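Local coordinates for TRAP solute Binding Protein (Uncultured marine bacterium, PDB 5I7I) that binds 3-hydroxybenzoate and probably delivers such aromatic acids to a TRAP transporter for uptake into the cell, at residues Asp86-Ala92 and Thr236-Met242. Residues are numbered along the deposited sequence; the frame is centred on the assembly and turned at random.
With 3HB (3-hydroxybenzoic acid), chain C.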
loop_
_atom_site.group_PDB
_atom_site.type_symbol
_atom_site.label_atom_id
_atom_site.label_comp_id
_atom_site.label_asym_id
_atom_site.label_seq_id
_atom_site.Cartn_x
_atom_site.Cartn_y
_atom_site.Cartn_z
ATOM N N ASP A 86 2.578 -1.603 20.106
ATOM C CA ASP A 86 1.340 -0.859 20.254
ATOM C C ASP A 86 0.778 -0.314 18.955
ATOM O O ASP A 86 -0.439 -0.171 18.836
ATOM C CB ASP A 86 1.581 0.303 21.213
ATOM C CG ASP A 86 1.994 -0.182 22.569
ATOM O OD1 ASP A 86 1.255 -1.000 23.137
ATOM O OD2 ASP A 86 3.067 0.210 23.035
ATOM N N ILE A 87 1.622 0.022 17.990
ATOM C CA ILE A 87 1.200 0.613 16.718
ATOM C C ILE A 87 2.087 0.047 15.624
ATOM O O ILE A 87 3.297 -0.119 15.818
ATOM C CB ILE A 87 1.316 2.158 16.712
ATOM C CG1 ILE A 87 0.616 2.780 17.922
ATOM C CG2 ILE A 87 0.765 2.750 15.399
ATOM C CD1 ILE A 87 0.880 4.267 18.055
ATOM N N VAL A 88 1.496 -0.237 14.460
ATOM C CA VAL A 88 2.269 -0.615 13.284
ATOM C C VAL A 88 1.752 0.113 12.060
ATOM O O VAL A 88 0.595 0.525 11.983
ATOM C CB VAL A 88 2.311 -2.128 13.011
ATOM C CG1 VAL A 88 2.880 -2.851 14.222
ATOM C CG2 VAL A 88 0.944 -2.640 12.640
ATOM N N TRP A 89 2.656 0.252 11.083
ATOM C CA TRP A 89 2.313 0.591 9.708
ATOM C C TRP A 89 2.803 -0.556 8.847
ATOM O O TRP A 89 3.963 -0.965 8.952
ATOM C CB TRP A 89 2.960 1.908 9.286
ATOM C CG TRP A 89 2.599 2.348 7.880
ATOM C CD1 TRP A 89 1.591 3.180 7.531
ATOM C CD2 TRP A 89 3.272 2.003 6.667
ATOM N NE1 TRP A 89 1.571 3.363 6.173
ATOM C CE2 TRP A 89 2.596 2.653 5.620
ATOM C CE3 TRP A 89 4.374 1.209 6.361
ATOM C CZ2 TRP A 89 2.995 2.545 4.292
ATOM C CZ3 TRP A 89 4.753 1.080 5.044
ATOM C CH2 TRP A 89 4.069 1.743 4.027
ATOM N N THR A 90 1.921 -1.101 8.013
ATOM C CA THR A 90 2.338 -2.230 7.201
ATOM C C THR A 90 1.497 -2.308 5.932
ATOM O O THR A 90 0.616 -1.486 5.694
ATOM C CB THR A 90 2.265 -3.510 8.034
ATOM O OG1 THR A 90 2.898 -4.552 7.289
ATOM C CG2 THR A 90 0.826 -3.886 8.357
ATOM N N VAL A 91 1.804 -3.311 5.107
ATOM C CA VAL A 91 1.053 -3.620 3.890
ATOM C C VAL A 91 0.134 -4.792 4.202
ATOM O O VAL A 91 0.609 -5.852 4.619
ATOM C CB VAL A 91 1.997 -3.957 2.720
ATOM C CG1 VAL A 91 1.227 -4.401 1.489
ATOM C CG2 VAL A 91 2.877 -2.747 2.328
ATOM N N ALA A 92 -1.177 -4.613 4.006
ATOM C CA ALA A 92 -2.144 -5.641 4.391
ATOM C C ALA A 92 -1.825 -6.973 3.733
ATOM O O ALA A 92 -1.828 -8.026 4.383
ATOM C CB ALA A 92 -3.551 -5.210 3.987
ATOM N N THR A 236 -2.034 -0.965 -3.428
ATOM C CA THR A 236 -2.174 -1.970 -2.379
ATOM C C THR A 236 -2.426 -1.288 -1.033
ATOM O O THR A 236 -1.796 -0.261 -0.728
ATOM C CB THR A 236 -0.984 -2.955 -2.335
ATOM O OG1 THR A 236 -1.327 -4.156 -1.643
ATOM C CG2 THR A 236 0.251 -2.326 -1.688
ATOM N N PRO A 237 -3.396 -1.768 -0.259
ATOM C CA PRO A 237 -3.734 -1.097 1.001
ATOM C C PRO A 237 -2.662 -1.215 2.071
ATOM O O PRO A 237 -2.105 -2.290 2.319
ATOM C CB PRO A 237 -5.031 -1.780 1.433
ATOM C CG PRO A 237 -5.647 -2.180 0.175
ATOM C CD PRO A 237 -4.510 -2.621 -0.701
ATOM N N PHE A 238 -2.401 -0.082 2.705
ATOM C CA PHE A 238 -1.618 0.041 3.921
ATOM C C PHE A 238 -2.527 0.032 5.145
ATOM O O PHE A 238 -3.635 0.562 5.114
ATOM C CB PHE A 238 -0.893 1.384 3.925
ATOM C CG PHE A 238 0.054 1.614 2.780
ATOM C CD1 PHE A 238 0.950 0.641 2.374
ATOM C CD2 PHE A 238 0.071 2.848 2.164
ATOM C CE1 PHE A 238 1.854 0.893 1.346
ATOM C CE2 PHE A 238 0.976 3.130 1.148
ATOM C CZ PHE A 238 1.874 2.144 0.746
ATOM N N LEU A 239 -2.029 -0.549 6.235
ATOM C CA LEU A 239 -2.728 -0.584 7.510
ATOM C C LEU A 239 -1.915 0.202 8.521
ATOM O O LEU A 239 -0.727 -0.075 8.723
ATOM C CB LEU A 239 -2.863 -2.015 8.022
ATOM C CG LEU A 239 -3.490 -3.017 7.054
ATOM C CD1 LEU A 239 -3.483 -4.415 7.656
ATOM C CD2 LEU A 239 -4.912 -2.577 6.696
ATOM N N PHE A 240 -2.572 1.151 9.180
ATOM C CA PHE A 240 -1.997 1.908 10.291
ATOM C C PHE A 240 -2.890 1.575 11.477
ATOM O O PHE A 240 -4.045 2.009 11.532
ATOM C CB PHE A 240 -1.980 3.396 9.950
ATOM C CG PHE A 240 -1.229 4.276 10.946
ATOM C CD1 PHE A 240 -0.014 3.907 11.502
ATOM C CD2 PHE A 240 -1.748 5.539 11.255
ATOM C CE1 PHE A 240 0.647 4.781 12.371
ATOM C CE2 PHE A 240 -1.110 6.378 12.111
ATOM C CZ PHE A 240 0.074 6.003 12.679
ATOM N N LEU A 241 -2.385 0.721 12.371
ATOM C CA LEU A 241 -3.201 0.046 13.369
ATOM C C LEU A 241 -2.598 0.184 14.753
ATOM O O LEU A 241 -1.379 0.232 14.915
ATOM C CB LEU A 241 -3.249 -1.460 13.076
ATOM C CG LEU A 241 -3.746 -1.885 11.698
ATOM C CD1 LEU A 241 -3.670 -3.393 11.610
ATOM C CD2 LEU A 241 -5.146 -1.399 11.457
ATOM N N MET A 242 -3.473 0.220 15.757
ATOM C CA MET A 242 -3.075 0.246 17.152
ATOM C C MET A 242 -3.637 -0.988 17.842
ATOM O O MET A 242 -4.711 -1.498 17.493
ATOM C CB MET A 242 -3.632 1.507 17.812
ATOM C CG MET A 242 -3.239 1.696 19.270
ATOM S SD MET A 242 -3.731 3.298 19.895
ATOM C CE MET A 242 -2.384 4.341 19.403
HETATM C "C1'" 3HB C . 5.380 -2.394 -1.584
HETATM O "O1'" 3HB C . 5.203 -2.429 -2.829
HETATM O "O2'" 3HB C . 5.568 -3.460 -0.943
HETATM C C1 3HB C . 5.435 -1.062 -0.848
HETATM C C2 3HB C . 5.072 0.103 -1.522
HETATM C C3 3HB C . 5.123 1.315 -0.880
HETATM C C4 3HB C . 5.556 1.391 0.417
HETATM C C5 3HB C . 5.916 0.230 1.096
HETATM C C6 3HB C . 5.862 -0.998 0.467
HETATM O O3 3HB C . 4.757 2.452 -1.563
#
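At the inner end of an antiparallel strand pair in the central sheet of one lobe of this solute-binding protein, W89, V91 and F238 meet and line the aromatic-acid pocket. The indole comes over one face of the F238 ring, with W89 CZ2 3.4 Å from F238 CD1 and close to the ring's centre; the two ring planes meet obliquely, at 43°. W89 CG lies anti to the backbone N (chi1 -178°), which lays the indole along the strand, against F238 and with its edge at the ligand. V91 CG2 packs in plane at the edge of F238, 3.9 Å from F238 CD1, and F238 CZ ends 3.7 Å from O3 of 3-hydroxybenzoate. Replacing F238 by an alanine is likely to open a gap beside the ligand's hydroxyl and take away the ring the W89 indole lies against. Backbone hydrogen bonds in both directions join V88 to L241 and T90 to L239, and a further one, from A92 N to P237 O at 3.0 Å, extends the ladder. On the face carrying V88 and T90, L239 CD1 reaches 3.8 Å from A92 CB. Farther from the pocket, I87 CG2 touches F240 CE1 at 3.6 Å, while M242, bent at chi3 (-85°), brings CE to within 3.5 Å of I87 CD1. Helix 76-82 covers V88 and T90; strands 25-31 and 136-143 flank the pair on either side in the sheet.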